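Local coordinates for endoglucanase A (Clostridium cellulolyticum, PDB 1EDG), which hydrolyses internal beta-1,4-glucosidic bonds of cellulose as the catalytic domain of a family 5 endoglucanase, at residues N178-P182 with Y224-G230. Residues are numbered along the deposited sequence; the frame is centred on the assembly and turned at random.
Sequences NEWWP and YVASPDG
Tyr224 reaches from one loop into the next and ends on a main-chain carbonyl: its hydroxyl donates to Asn178 O, with 2.7 Å from OH to O. The donor stands above the carbonyl plane, 37° out of it, while the oxygen lies at the edge of the phenol, near the ring plane. Leu173 N also hydrogen-bonds to the hydroxyl, so two main-chain groups of the same long loop fix the far end of the ring. With chi1 at -168°, CG is anti to the backbone N, which swings the phenol alongside the loop segment 178-182.

Nearer the ring's root, Pro182 crosses it obliquely and sets CB 3.6 Å from Tyr224 CD2. The same proline leans its other ring carbons on Ser227, with CD 3.5 Å from OG, and its CG approaches Asp229 CB. Ser227 is the N-cap of helix 228-232: its OG accepts from Gly230 N at 3.0 Å and donates to Tyr224 O, almost in line with the C=O bond. Because Ser227 N binds Tyr224 O as well, two bonds grip this carbonyl and tie the tyrosine to the start of the helix.

Val225 divides its two methyls. CG2 presses within 3.1 Å of Glu179 O, a buried oxygen without a polar partner, whereas CG1 meets the Trp180 indole at CE3, 3.8 Å away. Glu179 CD lies over one face of that indole, offset toward its rim, and the acid group forms a salt bridge with Arg172.

The example illustrates how neighbouring loops of a TIM barrel pack against each other: those following strands 163-166 and 219-222, the fourth and fifth of the eight, meet here at the C-terminal end of the barrel, the end that carries the active site in this fold.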
loop_
_atom_site.group_PDB
_atom_site.type_symbol
_atom_site.label_atom_id
_atom_site.label_comp_id
_atom_site.label_asym_id
_atom_site.label_seq_id
_atom_site.Cartn_x
_atom_site.Cartn_y
_atom_site.Cartn_z
ATOM N N ASN A 178 -11.848 -9.049 16.347
ATOM C CA ASN A 178 -12.066 -8.794 14.926
ATOM C C ASN A 178 -11.074 -7.766 14.396
ATOM O O ASN A 178 -11.417 -6.927 13.568
ATOM C CB ASN A 178 -13.492 -8.296 14.685
ATOM C CG ASN A 178 -14.538 -9.275 15.168
ATOM O OD1 ASN A 178 -15.359 -8.947 16.027
ATOM N ND2 ASN A 178 -14.501 -10.491 14.638
ATOM N N GLU A 179 -9.844 -7.828 14.884
ATOM C CA GLU A 179 -8.810 -6.899 14.449
ATOM C C GLU A 179 -8.478 -7.051 12.960
ATOM O O GLU A 179 -8.273 -6.058 12.262
ATOM C CB GLU A 179 -7.531 -7.105 15.271
ATOM C CG GLU A 179 -6.368 -6.211 14.851
ATOM C CD GLU A 179 -5.059 -6.520 15.572
ATOM O OE1 GLU A 179 -5.076 -7.215 16.611
ATOM O OE2 GLU A 179 -4.001 -6.057 15.098
ATOM N N TRP A 180 -8.473 -8.289 12.475
ATOM C CA TRP A 180 -8.100 -8.556 11.094
ATOM C C TRP A 180 -9.195 -8.768 10.057
ATOM O O TRP A 180 -8.902 -9.113 8.908
ATOM C CB TRP A 180 -7.085 -9.701 11.059
ATOM C CG TRP A 180 -5.863 -9.386 11.866
ATOM C CD1 TRP A 180 -5.513 -9.925 13.070
ATOM C CD2 TRP A 180 -4.858 -8.410 11.555
ATOM N NE1 TRP A 180 -4.358 -9.340 13.533
ATOM C CE2 TRP A 180 -3.934 -8.408 12.623
ATOM C CE3 TRP A 180 -4.653 -7.536 10.481
ATOM C CZ2 TRP A 180 -2.818 -7.564 12.647
ATOM C CZ3 TRP A 180 -3.542 -6.696 10.505
ATOM C CH2 TRP A 180 -2.640 -6.719 11.584
ATOM N N TRP A 181 -10.446 -8.517 10.425
ATOM C CA TRP A 181 -11.545 -8.686 9.482
ATOM C C TRP A 181 -12.796 -7.980 9.970
ATOM O O TRP A 181 -13.176 -8.110 11.134
ATOM C CB TRP A 181 -11.835 -10.171 9.244
ATOM C CG TRP A 181 -12.250 -10.927 10.476
ATOM C CD1 TRP A 181 -11.516 -11.115 11.617
ATOM C CD2 TRP A 181 -13.486 -11.620 10.676
ATOM N NE1 TRP A 181 -12.221 -11.884 12.510
ATOM C CE2 TRP A 181 -13.433 -12.208 11.958
ATOM C CE3 TRP A 181 -14.635 -11.801 9.893
ATOM C CZ2 TRP A 181 -14.485 -12.968 12.479
ATOM C CZ3 TRP A 181 -15.680 -12.556 10.409
ATOM C CH2 TRP A 181 -15.597 -13.129 11.691
ATOM N N PRO A 182 -13.452 -7.213 9.086
ATOM C CA PRO A 182 -14.669 -6.481 9.438
ATOM C C PRO A 182 -15.925 -7.354 9.564
ATOM O O PRO A 182 -16.678 -7.528 8.598
ATOM C CB PRO A 182 -14.786 -5.461 8.303
ATOM C CG PRO A 182 -14.232 -6.199 7.133
ATOM C CD PRO A 182 -13.014 -6.880 7.717
ATOM N N TYR A 224 -11.976 -0.513 6.639
ATOM C CA TYR A 224 -11.492 -1.280 7.792
ATOM C C TYR A 224 -10.367 -2.258 7.411
ATOM O O TYR A 224 -10.550 -3.116 6.537
ATOM C CB TYR A 224 -12.657 -2.032 8.455
ATOM C CG TYR A 224 -12.325 -2.612 9.816
ATOM C CD1 TYR A 224 -12.376 -1.823 10.963
ATOM C CD2 TYR A 224 -11.933 -3.939 9.949
ATOM C CE1 TYR A 224 -12.035 -2.342 12.210
ATOM C CE2 TYR A 224 -11.589 -4.469 11.188
ATOM C CZ TYR A 224 -11.637 -3.666 12.316
ATOM O OH TYR A 224 -11.244 -4.185 13.529
ATOM N N VAL A 225 -9.218 -2.114 8.080
ATOM C CA VAL A 225 -7.994 -2.912 7.875
ATOM C C VAL A 225 -7.565 -2.976 6.405
ATOM O O VAL A 225 -6.822 -3.880 6.010
ATOM C CB VAL A 225 -8.098 -4.365 8.426
ATOM C CG1 VAL A 225 -6.709 -4.939 8.696
ATOM C CG2 VAL A 225 -8.852 -4.386 9.695
ATOM N N ALA A 226 -8.007 -1.997 5.618
ATOM C CA ALA A 226 -7.717 -1.926 4.184
ATOM C C ALA A 226 -8.135 -3.207 3.451
ATOM O O ALA A 226 -7.564 -3.554 2.416
ATOM C CB ALA A 226 -6.231 -1.629 3.937
ATOM N N SER A 227 -9.119 -3.926 3.984
ATOM C CA SER A 227 -9.569 -5.153 3.330
ATOM C C SER A 227 -10.539 -4.838 2.186
ATOM O O SER A 227 -11.121 -3.747 2.125
ATOM C CB SER A 227 -10.232 -6.102 4.335
ATOM O OG SER A 227 -11.436 -5.559 4.839
ATOM N N PRO A 228 -10.670 -5.759 1.220
ATOM C CA PRO A 228 -11.594 -5.518 0.107
ATOM C C PRO A 228 -13.011 -5.319 0.657
ATOM O O PRO A 228 -13.720 -4.401 0.234
ATOM C CB PRO A 228 -11.479 -6.808 -0.707
ATOM C CG PRO A 228 -10.056 -7.214 -0.484
ATOM C CD PRO A 228 -9.889 -6.990 1.002
ATOM N N ASP A 229 -13.394 -6.141 1.635
ATOM C CA ASP A 229 -14.716 -6.039 2.254
ATOM C C ASP A 229 -14.895 -4.730 3.013
ATOM O O ASP A 229 -16.005 -4.207 3.099
ATOM C CB ASP A 229 -14.980 -7.223 3.185
ATOM C CG ASP A 229 -15.268 -8.512 2.430
ATOM O OD1 ASP A 229 -15.749 -8.447 1.279
ATOM O OD2 ASP A 229 -15.021 -9.597 2.993
ATOM N N GLY A 230 -13.809 -4.201 3.566
ATOM C CA GLY A 230 -13.885 -2.939 4.275
ATOM C C GLY A 230 -14.230 -1.797 3.333
ATOM O O GLY A 230 -14.817 -0.795 3.742
#